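Local atomic coordinates of insect group II chitinase (Ostrinia furnacalis, PDB entry 5Y2A), a protein that probably hydrolyses the beta-1,4 linkages of chitin in insects, as the second catalytic domain of a group II chitinase of glycoside hydrolase family 18. Residues A[210-215]-A[325-330]; A[226-231]-A[329-334]; A[245-250]-A[346-351]; A[297-302]-A[307-312]; A[366-369]-A[374-377]. All blocks are in the same frame, centred on the assembly; numbering follows the deposited sequence.

Overall arrangement
Contacts 1 and 2 share helix 322-334, with centres about 9 Å apart, and both touch the same N-acetylglucosamine, probably N-linked: contact 1 supplies Tyr212 and contact 2 Asn229 to the glycan site, which Asn225 completes. They meet where Met211 CE lies 3.4 Å from Tyr331 CD1. Contact 3, about 17 Å from contact 1 between centres, joins strand 241-254 to the loop before helix 361-371. That helix carries contact 5: its Ile366 CD1 comes 4.0 Å from Phe247 CE1 of contact 3, and its Val369 packs on helix 322-334 at contacts 1 and 2. Contact 4 is a hairpin nested along the chain inside contacts 1, 2 and 3, centred about 15 Å from contact 1.

Contact 1 (A[210-215]-A[325-330]); sequences PMYVHD and ARHKAE. With NAG (2-acetamido-2-deoxy-beta-D-glucopyranose), chain C.
At the glycan site, Tyr212 offers one ring face to the acetamido group of the N-acetylglucosamine and its hydroxyl to His327. The sugar methyl C8 lies 3.4 Å from Tyr212 CD1, over that face but displaced toward the rim, with Met211 CG near the rim on the opposite face. Tyr212 OH and His327 NE2 share a 2.7 Å hydrogen bond in which either could donate. The hydroxyl arrives at the imidazole edge, and the two rings meet rim to rim with planes at 79°. The bond ties the loop that follows strand 189-192 to helix 322-334 of the family 18 TIM barrel. A leucine in place of Tyr212 would probably leave His327 NE2 without this partner and the acetamido group without its flat support. Met211, with CG anti to the backbone N (chi1 -179°), reaches toward the helix; its SD lies 3.7 Å from Lys328 CG. Lys328 runs past the sulfur to a salt bridge with Asp320.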
# COMPACT_ATOMS: atom_id res chain seq x y z
N PRO A 210 22.32 0.17 -7.23
CA PRO A 210 23.71 0.55 -7.52
C PRO A 210 24.49 -0.64 -8.06
O PRO A 210 24.31 -1.77 -7.62
CB PRO A 210 24.25 1.00 -6.15
CG PRO A 210 23.03 1.20 -5.27
CD PRO A 210 22.01 0.23 -5.79
N MET A 211 25.33 -0.37 -9.06
CA MET A 211 26.13 -1.42 -9.67
C MET A 211 27.44 -1.66 -8.92
O MET A 211 27.77 -2.80 -8.58
CB MET A 211 26.42 -1.08 -11.13
CG MET A 211 27.22 -2.14 -11.86
SD MET A 211 26.28 -3.66 -12.07
CE MET A 211 27.54 -4.91 -11.85
N TYR A 212 28.18 -0.59 -8.64
CA TYR A 212 29.46 -0.65 -7.94
C TYR A 212 29.42 0.30 -6.75
O TYR A 212 28.52 1.13 -6.63
CB TYR A 212 30.63 -0.30 -8.87
CG TYR A 212 30.67 -1.15 -10.12
CD1 TYR A 212 30.88 -2.52 -10.03
CD2 TYR A 212 30.48 -0.60 -11.38
CE1 TYR A 212 30.91 -3.32 -11.16
CE2 TYR A 212 30.51 -1.38 -12.52
CZ TYR A 212 30.72 -2.75 -12.40
OH TYR A 212 30.75 -3.54 -13.53
N VAL A 213 30.41 0.15 -5.86
CA VAL A 213 30.52 1.03 -4.70
C VAL A 213 30.63 2.48 -5.14
O VAL A 213 31.32 2.80 -6.11
CB VAL A 213 31.72 0.62 -3.83
CG1 VAL A 213 31.99 1.65 -2.74
CG2 VAL A 213 31.49 -0.74 -3.20
N HIS A 214 29.94 3.36 -4.42
CA HIS A 214 29.96 4.79 -4.66
C HIS A 214 30.58 5.46 -3.44
O HIS A 214 30.49 4.93 -2.33
CB HIS A 214 28.53 5.31 -4.93
CG HIS A 214 28.46 6.71 -5.45
ND1 HIS A 214 28.59 7.82 -4.64
CD2 HIS A 214 28.27 7.19 -6.70
CE1 HIS A 214 28.47 8.91 -5.37
NE2 HIS A 214 28.28 8.56 -6.63
N ASP A 215 31.24 6.60 -3.65
CA ASP A 215 31.94 7.23 -2.54
C ASP A 215 30.97 7.74 -1.48
O ASP A 215 31.33 7.83 -0.30
CB ASP A 215 32.85 8.36 -3.04
CG ASP A 215 32.10 9.41 -3.82
OD1 ASP A 215 31.96 9.23 -5.05
OD2 ASP A 215 31.66 10.41 -3.22
N ALA A 325 21.13 -0.91 -18.08
CA ALA A 325 20.64 -2.24 -18.43
C ALA A 325 21.63 -2.97 -19.33
O ALA A 325 21.91 -4.16 -19.13
CB ALA A 325 19.27 -2.14 -19.11
N ARG A 326 22.20 -2.26 -20.31
CA ARG A 326 23.23 -2.86 -21.16
C ARG A 326 24.44 -3.27 -20.33
O ARG A 326 24.93 -4.40 -20.45
CB ARG A 326 23.66 -1.88 -22.25
CG ARG A 326 24.65 -2.48 -23.25
CD ARG A 326 25.12 -1.44 -24.27
NE ARG A 326 25.98 -0.44 -23.64
CZ ARG A 326 26.44 0.65 -24.26
NH1 ARG A 326 26.13 0.88 -25.53
NH2 ARG A 326 27.23 1.50 -23.61
N HIS A 327 24.92 -2.37 -19.47
CA HIS A 327 26.11 -2.69 -18.69
C HIS A 327 25.89 -3.91 -17.81
O HIS A 327 26.78 -4.77 -17.70
CB HIS A 327 26.52 -1.51 -17.81
CG HIS A 327 27.73 -1.79 -16.97
ND1 HIS A 327 29.01 -1.77 -17.49
CD2 HIS A 327 27.86 -2.16 -15.68
CE1 HIS A 327 29.87 -2.08 -16.55
NE2 HIS A 327 29.20 -2.33 -15.44
N LYS A 328 24.73 -4.01 -17.17
CA LYS A 328 24.50 -5.13 -16.28
C LYS A 328 24.42 -6.44 -17.05
O LYS A 328 24.89 -7.48 -16.56
CB LYS A 328 23.24 -4.88 -15.45
CG LYS A 328 23.47 -3.80 -14.40
CD LYS A 328 22.22 -3.48 -13.59
CE LYS A 328 22.56 -2.50 -12.46
NZ LYS A 328 21.36 -2.14 -11.64
N ALA A 329 23.88 -6.41 -18.26
CA ALA A 329 23.88 -7.59 -19.11
C ALA A 329 25.30 -7.93 -19.55
O ALA A 329 25.67 -9.11 -19.61
CB ALA A 329 22.97 -7.38 -20.32
N GLU A 330 26.11 -6.92 -19.87
CA GLU A 330 27.50 -7.19 -20.24
C GLU A 330 28.31 -7.67 -19.05
O GLU A 330 29.21 -8.51 -19.21
CB GLU A 330 28.12 -5.93 -20.86
CG GLU A 330 27.50 -5.59 -22.21
CD GLU A 330 28.17 -4.44 -22.93
OE1 GLU A 330 28.74 -3.55 -22.27
OE2 GLU A 330 28.10 -4.42 -24.17
C1 NAG C . 33.49 -5.94 -7.89
C2 NAG C . 34.56 -4.88 -8.14
C3 NAG C . 35.95 -5.51 -8.10
C4 NAG C . 36.16 -6.34 -6.84
C5 NAG C . 34.99 -7.29 -6.63
C6 NAG C . 35.05 -8.03 -5.31
C7 NAG C . 34.27 -2.86 -9.50
C8 NAG C . 34.12 -2.31 -10.89
N2 NAG C . 34.36 -4.19 -9.41
O3 NAG C . 36.91 -4.46 -8.19
O4 NAG C . 37.30 -7.18 -6.98
O5 NAG C . 33.74 -6.58 -6.66
O6 NAG C . 34.83 -7.16 -4.21
O7 NAG C . 34.29 -2.13 -8.52

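Contact 2 (A[226-231]-A[329-334]); sequences FTVNYW and AEYVRA. With NAG (2-acetamido-2-deoxy-beta-D-glucopyranose), chain C.
Tyr331 reaches across from helix 322-334 to Val228 and Asn229 on helix 224-233, joining two helices of the family 18 TIM barrel beside the bound N-acetylglucosamine. Along 329-334, Ala329 and Glu330 come first and pack on Val369 of helix 361-371. Tyr331 follows and carries the contact alone: with CG anti to the backbone N (chi1 175°), its ring is directed toward the other helix, meeting Val228 from the opposite direction. Val228 touches the ring at its edge, CG2 lying 4.0 Å from Tyr331 CE2, and Val228 CB stands 3.6 Å from Tyr331 OH. The hydroxyl of the buried Tyr331 is hydrogen-bonded to Asn225 OD1. Next, Val332 turns to Val243 of strand 241-254, the residue that Val228 also touches, so both helices rest on the same strand. Arg333 NH1 is bonded to Val369 O, which ties the end of the segment to helix 361-371. Asn225 begins an Asn-Phe-Thr sequence, consistent with N-glycosylation there. Asn229 gives its side-chain amide to Asn225 O; its plane is turned 82° from the Tyr331 ring, and Asn229 ND2 lies 3.5 Å from the sugar ring oxygen O5.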
# COMPACT_ATOMS: atom_id res chain seq x y z
N PHE A 226 28.86 -6.40 -5.40
CA PHE A 226 29.11 -7.12 -4.16
C PHE A 226 28.18 -8.32 -4.05
O PHE A 226 28.62 -9.43 -3.74
CB PHE A 226 28.96 -6.22 -2.93
CG PHE A 226 29.23 -6.95 -1.64
CD1 PHE A 226 28.24 -7.72 -1.03
CD2 PHE A 226 30.49 -6.90 -1.05
CE1 PHE A 226 28.50 -8.42 0.14
CE2 PHE A 226 30.75 -7.58 0.12
CZ PHE A 226 29.76 -8.35 0.71
N THR A 227 26.88 -8.10 -4.28
CA THR A 227 25.90 -9.17 -4.14
C THR A 227 26.29 -10.39 -4.95
O THR A 227 26.23 -11.53 -4.47
CB THR A 227 24.52 -8.68 -4.57
OG1 THR A 227 24.13 -7.55 -3.77
CG2 THR A 227 23.50 -9.79 -4.42
N VAL A 228 26.69 -10.18 -6.21
CA VAL A 228 27.03 -11.29 -7.09
C VAL A 228 28.26 -12.01 -6.57
O VAL A 228 28.28 -13.24 -6.46
CB VAL A 228 27.22 -10.80 -8.54
CG1 VAL A 228 27.81 -11.91 -9.40
CG2 VAL A 228 25.89 -10.32 -9.12
N ASN A 229 29.31 -11.26 -6.24
CA ASN A 229 30.53 -11.88 -5.74
C ASN A 229 30.30 -12.55 -4.39
O ASN A 229 30.90 -13.59 -4.11
CB ASN A 229 31.64 -10.84 -5.66
CG ASN A 229 32.26 -10.57 -7.01
OD1 ASN A 229 33.01 -11.39 -7.54
ND2 ASN A 229 31.93 -9.42 -7.59
N TYR A 230 29.40 -12.00 -3.57
CA TYR A 230 29.11 -12.63 -2.29
C TYR A 230 28.45 -14.00 -2.48
O TYR A 230 28.82 -14.97 -1.81
CB TYR A 230 28.22 -11.72 -1.44
CG TYR A 230 28.17 -12.11 0.02
CD1 TYR A 230 29.31 -12.01 0.83
CD2 TYR A 230 26.99 -12.58 0.60
CE1 TYR A 230 29.27 -12.37 2.16
CE2 TYR A 230 26.95 -12.94 1.94
CZ TYR A 230 28.09 -12.83 2.71
OH TYR A 230 28.04 -13.18 4.05
N TRP A 231 27.48 -14.09 -3.39
CA TRP A 231 26.88 -15.39 -3.69
C TRP A 231 27.92 -16.38 -4.21
O TRP A 231 27.92 -17.55 -3.81
CB TRP A 231 25.74 -15.23 -4.70
CG TRP A 231 24.45 -14.89 -4.04
CD1 TRP A 231 24.00 -13.64 -3.72
CD2 TRP A 231 23.46 -15.81 -3.59
NE1 TRP A 231 22.77 -13.73 -3.11
CE2 TRP A 231 22.42 -15.05 -3.01
CE3 TRP A 231 23.35 -17.20 -3.62
CZ2 TRP A 231 21.29 -15.64 -2.46
CZ3 TRP A 231 22.21 -17.78 -3.09
CH2 TRP A 231 21.20 -17.00 -2.51
N ALA A 329 23.88 -6.41 -18.26
CA ALA A 329 23.88 -7.59 -19.11
C ALA A 329 25.30 -7.93 -19.55
O ALA A 329 25.67 -9.11 -19.61
CB ALA A 329 22.97 -7.38 -20.32
N GLU A 330 26.11 -6.92 -19.87
CA GLU A 330 27.50 -7.19 -20.24
C GLU A 330 28.31 -7.67 -19.05
O GLU A 330 29.21 -8.51 -19.21
CB GLU A 330 28.12 -5.93 -20.86
CG GLU A 330 27.50 -5.59 -22.21
CD GLU A 330 28.17 -4.44 -22.93
OE1 GLU A 330 28.74 -3.55 -22.27
OE2 GLU A 330 28.10 -4.42 -24.17
N TYR A 331 27.99 -7.19 -17.85
CA TYR A 331 28.58 -7.72 -16.63
C TYR A 331 28.28 -9.21 -16.48
O TYR A 331 29.16 -10.00 -16.13
CB TYR A 331 28.05 -6.94 -15.43
CG TYR A 331 28.48 -7.45 -14.07
CD1 TYR A 331 29.67 -7.01 -13.49
CD2 TYR A 331 27.70 -8.33 -13.35
CE1 TYR A 331 30.06 -7.44 -12.24
CE2 TYR A 331 28.09 -8.78 -12.10
CZ TYR A 331 29.27 -8.33 -11.55
OH TYR A 331 29.67 -8.76 -10.30
N VAL A 332 27.02 -9.59 -16.70
CA VAL A 332 26.63 -11.00 -16.67
C VAL A 332 27.47 -11.82 -17.64
O VAL A 332 27.95 -12.91 -17.31
CB VAL A 332 25.12 -11.14 -16.98
CG1 VAL A 332 24.79 -12.57 -17.41
CG2 VAL A 332 24.30 -10.72 -15.75
N ARG A 333 27.68 -11.29 -18.84
CA ARG A 333 28.44 -12.05 -19.82
C ARG A 333 29.92 -12.10 -19.45
O ARG A 333 30.55 -13.16 -19.56
CB ARG A 333 28.23 -11.47 -21.21
CG ARG A 333 28.66 -12.40 -22.29
CD ARG A 333 28.04 -12.03 -23.61
NE ARG A 333 28.59 -12.86 -24.67
CZ ARG A 333 28.09 -12.93 -25.90
NH1 ARG A 333 27.02 -12.20 -26.22
NH2 ARG A 333 28.65 -13.72 -26.80
N ALA A 334 30.48 -10.98 -18.99
CA ALA A 334 31.89 -10.95 -18.62
C ALA A 334 32.17 -11.87 -17.44
O ALA A 334 33.20 -12.57 -17.42
CB ALA A 334 32.33 -9.52 -18.30
C1 NAG C . 33.49 -5.94 -7.89
C2 NAG C . 34.56 -4.88 -8.14
C3 NAG C . 35.95 -5.51 -8.10
C4 NAG C . 36.16 -6.34 -6.84
C5 NAG C . 34.99 -7.29 -6.63
C6 NAG C . 35.05 -8.03 -5.31
C7 NAG C . 34.27 -2.86 -9.50
C8 NAG C . 34.12 -2.31 -10.89
N2 NAG C . 34.36 -4.19 -9.41
O3 NAG C . 36.91 -4.46 -8.19
O4 NAG C . 37.30 -7.18 -6.98
O5 NAG C . 33.74 -6.58 -6.66
O6 NAG C . 34.83 -7.16 -4.21
O7 NAG C . 34.29 -2.13 -8.52

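Contact 3 (A[245-250]-A[346-351]); sequences VPFYGQ and DLDDFT
Phe247, at a break in strand 241-254, passes the loop 346-351 with its CA 5.4 Å from that of Asp348, and no hydrogen bond joins the segments; Phe247 O and Leu347 O, both acceptors, lie 3.2 Å apart. The Phe247 ring rests against Asp348, CD2 standing 3.6 Å from Asp348 CB, with ring and carboxylate planes 55° apart. Nearer the backbone, Phe247 CB packs on Leu347 CB at 4.0 Å. Leu347 then reaches Tyr248, CD1 to CD1 3.9 Å, while the Tyr248 hydroxyl is hydrogen-bonded to Asp196 OD1. Replacing Phe247 by alanine would probably open a gap between Asp348 and the apolar side chains of Leu362 and Ile366. The buried Asp348 carboxylate is satisfied twice: OD1 accepts from Leu362 N and OD2 from Leu363 N, both in the first turn of helix 361-371. The contact lies in the TIM barrel where strand 241-254, hydrogen-bonded through Val245 and Phe247 to Trp343 at the end of strand 339-343, packs through Phe247 against helix 361-371, with Leu347 also touching strand 281-283.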
# COMPACT_ATOMS: atom_id res chain seq x y z
N VAL A 245 17.34 -7.04 -12.98
CA VAL A 245 17.42 -5.64 -13.39
C VAL A 245 16.04 -5.03 -13.14
O VAL A 245 15.04 -5.57 -13.63
CB VAL A 245 17.81 -5.51 -14.88
CG1 VAL A 245 17.87 -4.04 -15.30
CG2 VAL A 245 19.13 -6.22 -15.17
N PRO A 246 15.94 -3.93 -12.39
CA PRO A 246 14.63 -3.30 -12.18
C PRO A 246 14.23 -2.47 -13.39
O PRO A 246 15.04 -1.72 -13.94
CB PRO A 246 14.86 -2.41 -10.95
CG PRO A 246 16.32 -2.00 -11.09
CD PRO A 246 17.02 -3.22 -11.68
N PHE A 247 12.97 -2.62 -13.82
CA PHE A 247 12.40 -1.81 -14.89
C PHE A 247 11.56 -0.66 -14.33
O PHE A 247 10.62 -0.19 -14.99
CB PHE A 247 11.56 -2.68 -15.83
CG PHE A 247 12.37 -3.58 -16.76
CD1 PHE A 247 13.76 -3.60 -16.70
CD2 PHE A 247 11.73 -4.39 -17.69
CE1 PHE A 247 14.50 -4.43 -17.56
CE2 PHE A 247 12.45 -5.22 -18.55
CZ PHE A 247 13.84 -5.24 -18.50
N TYR A 248 11.90 -0.18 -13.13
CA TYR A 248 11.14 0.84 -12.42
C TYR A 248 12.12 1.63 -11.57
O TYR A 248 13.26 1.21 -11.35
CB TYR A 248 10.05 0.23 -11.53
CG TYR A 248 10.66 -0.63 -10.45
CD1 TYR A 248 10.98 -1.96 -10.70
CD2 TYR A 248 10.96 -0.10 -9.19
CE1 TYR A 248 11.58 -2.74 -9.73
CE2 TYR A 248 11.56 -0.88 -8.21
CZ TYR A 248 11.86 -2.21 -8.50
OH TYR A 248 12.44 -3.00 -7.54
N GLY A 249 11.65 2.75 -11.05
CA GLY A 249 12.45 3.58 -10.17
C GLY A 249 11.85 3.67 -8.78
O GLY A 249 10.65 3.49 -8.59
N GLN A 250 12.72 3.93 -7.80
CA GLN A 250 12.29 4.28 -6.46
C GLN A 250 12.24 5.80 -6.36
O GLN A 250 13.24 6.47 -6.66
CB GLN A 250 13.24 3.71 -5.41
CG GLN A 250 13.17 2.19 -5.27
CD GLN A 250 11.97 1.74 -4.48
OE1 GLN A 250 11.26 2.55 -3.88
NE2 GLN A 250 11.72 0.43 -4.48
N ASP A 346 5.93 -5.46 -17.58
CA ASP A 346 4.93 -4.41 -17.72
C ASP A 346 5.44 -3.03 -17.32
O ASP A 346 4.71 -2.05 -17.52
CB ASP A 346 3.73 -4.76 -16.84
CG ASP A 346 4.16 -5.08 -15.43
OD1 ASP A 346 4.65 -6.21 -15.19
OD2 ASP A 346 4.04 -4.20 -14.56
N LEU A 347 6.63 -2.93 -16.72
CA LEU A 347 7.14 -1.63 -16.30
C LEU A 347 8.13 -1.03 -17.28
O LEU A 347 8.38 0.18 -17.23
CB LEU A 347 7.80 -1.75 -14.91
CG LEU A 347 6.84 -2.35 -13.86
CD1 LEU A 347 7.60 -2.73 -12.59
CD2 LEU A 347 5.68 -1.38 -13.55
N ASP A 348 8.68 -1.86 -18.17
CA ASP A 348 9.37 -1.41 -19.37
C ASP A 348 8.41 -0.55 -20.20
O ASP A 348 7.20 -0.58 -20.01
CB ASP A 348 9.82 -2.63 -20.18
CG ASP A 348 10.98 -2.35 -21.14
OD1 ASP A 348 11.42 -1.20 -21.32
OD2 ASP A 348 11.46 -3.34 -21.74
N ASP A 349 8.96 0.21 -21.15
CA ASP A 349 8.12 0.92 -22.11
C ASP A 349 7.66 -0.07 -23.18
O ASP A 349 8.06 -0.01 -24.35
CB ASP A 349 8.85 2.11 -22.72
CG ASP A 349 7.95 2.99 -23.57
OD1 ASP A 349 6.72 2.98 -23.33
OD2 ASP A 349 8.45 3.70 -24.46
N PHE A 350 6.80 -1.00 -22.75
CA PHE A 350 6.45 -2.13 -23.62
C PHE A 350 5.63 -1.69 -24.83
O PHE A 350 5.66 -2.36 -25.86
CB PHE A 350 5.72 -3.22 -22.81
CG PHE A 350 4.36 -2.81 -22.29
CD1 PHE A 350 4.24 -2.11 -21.10
CD2 PHE A 350 3.20 -3.15 -22.97
CE1 PHE A 350 2.98 -1.73 -20.61
CE2 PHE A 350 1.95 -2.78 -22.50
CZ PHE A 350 1.84 -2.07 -21.32
N THR A 351 4.91 -0.57 -24.73
CA THR A 351 4.20 -0.07 -25.91
C THR A 351 5.09 0.75 -26.83
O THR A 351 4.73 0.95 -28.00
CB THR A 351 3.00 0.80 -25.50
OG1 THR A 351 3.45 2.03 -24.92
CG2 THR A 351 2.10 0.07 -24.51

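Contact 4 (A[297-302]-A[307-312])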
# COMPACT_ATOMS: atom_id res chain seq x y z
N LYS A 297 14.94 16.64 -14.85
CA LYS A 297 16.36 16.69 -15.15
C LYS A 297 17.02 15.36 -14.82
O LYS A 297 16.80 14.81 -13.73
CB LYS A 297 17.05 17.81 -14.37
CG LYS A 297 16.48 19.19 -14.64
CD LYS A 297 16.50 19.50 -16.13
CE LYS A 297 16.21 20.96 -16.40
NZ LYS A 297 14.76 21.20 -16.65
N VAL A 298 17.84 14.86 -15.74
CA VAL A 298 18.52 13.58 -15.57
C VAL A 298 19.91 13.84 -15.02
O VAL A 298 20.66 14.67 -15.55
CB VAL A 298 18.59 12.82 -16.91
CG1 VAL A 298 19.35 11.52 -16.74
CG2 VAL A 298 17.19 12.57 -17.43
N HIS A 299 20.26 13.13 -13.95
CA HIS A 299 21.57 13.24 -13.33
C HIS A 299 22.30 11.91 -13.47
O HIS A 299 21.77 10.86 -13.10
CB HIS A 299 21.46 13.61 -11.85
CG HIS A 299 20.59 14.80 -11.59
ND1 HIS A 299 21.10 16.02 -11.22
CD2 HIS A 299 19.25 14.95 -11.64
CE1 HIS A 299 20.11 16.89 -11.07
NE2 HIS A 299 18.98 16.26 -11.32
N ARG A 300 23.52 11.96 -14.00
CA ARG A 300 24.30 10.76 -14.24
C ARG A 300 25.58 10.75 -13.42
O ARG A 300 26.10 11.79 -13.00
CB ARG A 300 24.65 10.61 -15.72
CG ARG A 300 23.45 10.42 -16.62
CD ARG A 300 23.88 10.11 -18.04
NE ARG A 300 22.74 9.80 -18.89
CZ ARG A 300 22.22 8.58 -19.04
NH1 ARG A 300 22.74 7.55 -18.41
NH2 ARG A 300 21.17 8.41 -19.84
N ASP A 301 26.09 9.53 -13.20
CA ASP A 301 27.35 9.32 -12.51
C ASP A 301 28.46 9.13 -13.54
O ASP A 301 28.47 8.09 -14.23
CB ASP A 301 27.25 8.10 -11.59
CG ASP A 301 28.59 7.71 -10.99
OD1 ASP A 301 29.50 8.57 -10.92
OD2 ASP A 301 28.73 6.54 -10.59
N PRO A 302 29.38 10.08 -13.70
CA PRO A 302 30.47 9.89 -14.68
C PRO A 302 31.30 8.65 -14.43
O PRO A 302 31.90 8.12 -15.37
CB PRO A 302 31.31 11.16 -14.54
CG PRO A 302 30.43 12.15 -13.87
CD PRO A 302 29.45 11.39 -13.03
N GLY A 307 23.24 3.96 -11.86
CA GLY A 307 22.45 4.49 -12.94
C GLY A 307 22.00 5.92 -12.66
O GLY A 307 22.35 6.52 -11.63
N PRO A 308 21.18 6.46 -13.55
CA PRO A 308 20.75 7.85 -13.42
C PRO A 308 19.68 8.03 -12.34
O PRO A 308 19.12 7.08 -11.80
CB PRO A 308 20.18 8.17 -14.81
CG PRO A 308 19.75 6.85 -15.35
CD PRO A 308 20.72 5.84 -14.81
N TYR A 309 19.43 9.30 -12.03
CA TYR A 309 18.22 9.70 -11.33
C TYR A 309 17.68 10.97 -11.97
O TYR A 309 18.41 11.70 -12.66
CB TYR A 309 18.44 9.86 -9.81
CG TYR A 309 19.49 10.87 -9.38
CD1 TYR A 309 20.82 10.49 -9.20
CD2 TYR A 309 19.15 12.19 -9.13
CE1 TYR A 309 21.78 11.41 -8.79
CE2 TYR A 309 20.10 13.12 -8.72
CZ TYR A 309 21.42 12.72 -8.55
OH TYR A 309 22.38 13.63 -8.15
N ALA A 310 16.39 11.20 -11.80
CA ALA A 310 15.71 12.33 -12.41
C ALA A 310 15.03 13.16 -11.34
O ALA A 310 14.55 12.62 -10.34
CB ALA A 310 14.70 11.87 -13.47
N THR A 311 14.98 14.47 -11.55
CA THR A 311 14.50 15.38 -10.52
C THR A 311 13.59 16.45 -11.12
O THR A 311 13.72 16.83 -12.28
CB THR A 311 15.63 16.09 -9.78
OG1 THR A 311 16.39 16.86 -10.71
CG2 THR A 311 16.54 15.07 -9.06
N HIS A 312 12.67 16.93 -10.28
CA HIS A 312 11.78 18.04 -10.56
C HIS A 312 11.18 18.49 -9.24
O HIS A 312 10.62 17.68 -8.51
CB HIS A 312 10.66 17.63 -11.54
CG HIS A 312 9.74 18.75 -11.90
ND1 HIS A 312 10.04 19.69 -12.86
CD2 HIS A 312 8.51 19.07 -11.42
CE1 HIS A 312 9.03 20.55 -12.96
NE2 HIS A 312 8.09 20.19 -12.10
O HOH W 1 23.28 9.14 -11.20
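His299 and Tyr309 exchange both backbone hydrogen bonds, His299 N to Tyr309 O at 2.7 Å and Tyr309 N to His299 O at 3.0 Å. Lys297 and Thr311 do the same, Lys297 N reaching Thr311 O at 2.9 Å; the return bond from Thr311 N to Lys297 O is more bent (143°). His299 O has a second donor, a water that also gives a proton to Gly307 O. These pairs bracket the non-hydrogen-bonded pair Val298-Ala310 in an antiparallel beta hairpin, whose second strand continues the pairing through Ala310 with Val317 of strand 315-318. Lys297 O also receives a CA-H...O contact from Ala310 CA at 3.0 Å. On the face carrying the two rings, His299 NE2 and Thr311 OG1 share a 2.7 Å hydrogen bond at the imidazole edge, either able to donate, which fixes the ring's rotation. His299 CB makes a CH-pi contact over Tyr309, whose ring is slid aside from the nearly parallel imidazole (7°) and stacks on Trp316. His312 NE2 is hydrogen-bonded to Glu45 of the second subunit.

Contact 5 (A[366-369]-A[374-377])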
# COMPACT_ATOMS: atom_id res chain seq x y z
N ILE A 366 18.74 -5.94 -23.09
CA ILE A 366 19.27 -7.13 -22.43
C ILE A 366 19.38 -8.30 -23.41
O ILE A 366 20.36 -9.05 -23.40
CB ILE A 366 18.41 -7.48 -21.19
CG1 ILE A 366 18.58 -6.39 -20.12
CG2 ILE A 366 18.78 -8.85 -20.65
CD1 ILE A 366 17.63 -6.50 -18.93
N ASN A 367 18.37 -8.48 -24.27
CA ASN A 367 18.41 -9.55 -25.26
C ASN A 367 19.52 -9.34 -26.28
O ASN A 367 20.12 -10.31 -26.76
CB ASN A 367 17.07 -9.66 -25.97
CG ASN A 367 16.08 -10.48 -25.20
OD1 ASN A 367 15.97 -11.69 -25.40
ND2 ASN A 367 15.37 -9.84 -24.28
N HIS A 368 19.77 -8.09 -26.64
CA HIS A 368 20.87 -7.76 -27.54
C HIS A 368 22.20 -8.27 -27.00
O HIS A 368 22.96 -8.94 -27.71
CB HIS A 368 20.89 -6.24 -27.73
CG HIS A 368 22.10 -5.72 -28.44
ND1 HIS A 368 22.42 -6.09 -29.73
CD2 HIS A 368 23.04 -4.83 -28.06
CE1 HIS A 368 23.53 -5.47 -30.10
NE2 HIS A 368 23.92 -4.70 -29.10
N VAL A 369 22.48 -8.00 -25.72
CA VAL A 369 23.76 -8.38 -25.13
C VAL A 369 23.85 -9.89 -24.94
O VAL A 369 24.87 -10.52 -25.26
CB VAL A 369 23.96 -7.65 -23.79
CG1 VAL A 369 25.20 -8.19 -23.08
CG2 VAL A 369 24.06 -6.15 -24.01
N GLU A 374 19.88 -8.37 -32.82
CA GLU A 374 20.30 -7.10 -33.39
C GLU A 374 19.33 -6.07 -32.82
O GLU A 374 18.16 -6.32 -32.68
CB GLU A 374 20.39 -7.09 -34.94
CG GLU A 374 21.29 -8.13 -35.56
CD GLU A 374 21.71 -7.84 -37.01
OE1 GLU A 374 21.05 -7.05 -37.69
OE2 GLU A 374 22.71 -8.41 -37.44
N ALA A 375 19.83 -4.89 -32.52
CA ALA A 375 19.05 -3.89 -31.80
C ALA A 375 19.59 -2.51 -32.12
O ALA A 375 20.76 -2.36 -32.50
CB ALA A 375 19.11 -4.14 -30.28
N PRO A 376 18.77 -1.47 -31.96
CA PRO A 376 19.28 -0.09 -32.02
C PRO A 376 20.16 0.21 -30.83
O PRO A 376 20.15 -0.54 -29.84
CB PRO A 376 17.99 0.75 -31.99
CG PRO A 376 17.01 -0.10 -31.27
CD PRO A 376 17.31 -1.51 -31.72
N PRO A 377 20.95 1.28 -30.87
CA PRO A 377 21.80 1.63 -29.73
C PRO A 377 20.96 2.04 -28.53
O PRO A 377 19.75 2.28 -28.67
CB PRO A 377 22.63 2.81 -30.25
CG PRO A 377 21.75 3.44 -31.28
CD PRO A 377 21.04 2.29 -31.95
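His368, on the helical segment 366-369, faces the chain that turns back beside it after helix 361-371, the CA of His368 lying 5.9 Å from that of Glu374. The returning segment 374-377 has no regular structure but is extended: Ala375 has beta-like torsions, and Pro376 and Pro377 carry polyproline-like ones. No hydrogen bond links the two segments directly. The meeting is made by one methyl group, Ala375 CB, which sits 3.8 Å from both CB and CG of His368, at the root of the imidazole. With CG anti to the backbone N (chi1 170°), the ring is held out toward the returning chain, its ND1 4.3 Å from Glu374 CA. That nitrogen is hydrogen-bonded to Lys373 O, in the turn just before Glu374, which fixes the orientation of the ring. Elsewhere on the helical turn, Ile366 faces inward to Val245 and Phe247 of strand 241-254, and Val369 packs on helix 322-334. The arrangement is that of a C-terminal tail that turns back and crosses beside the last helix around the TIM barrel, touching it at His368, and the disulfide Cys357-Cys379 ties this tail to the loop that precedes the same helix.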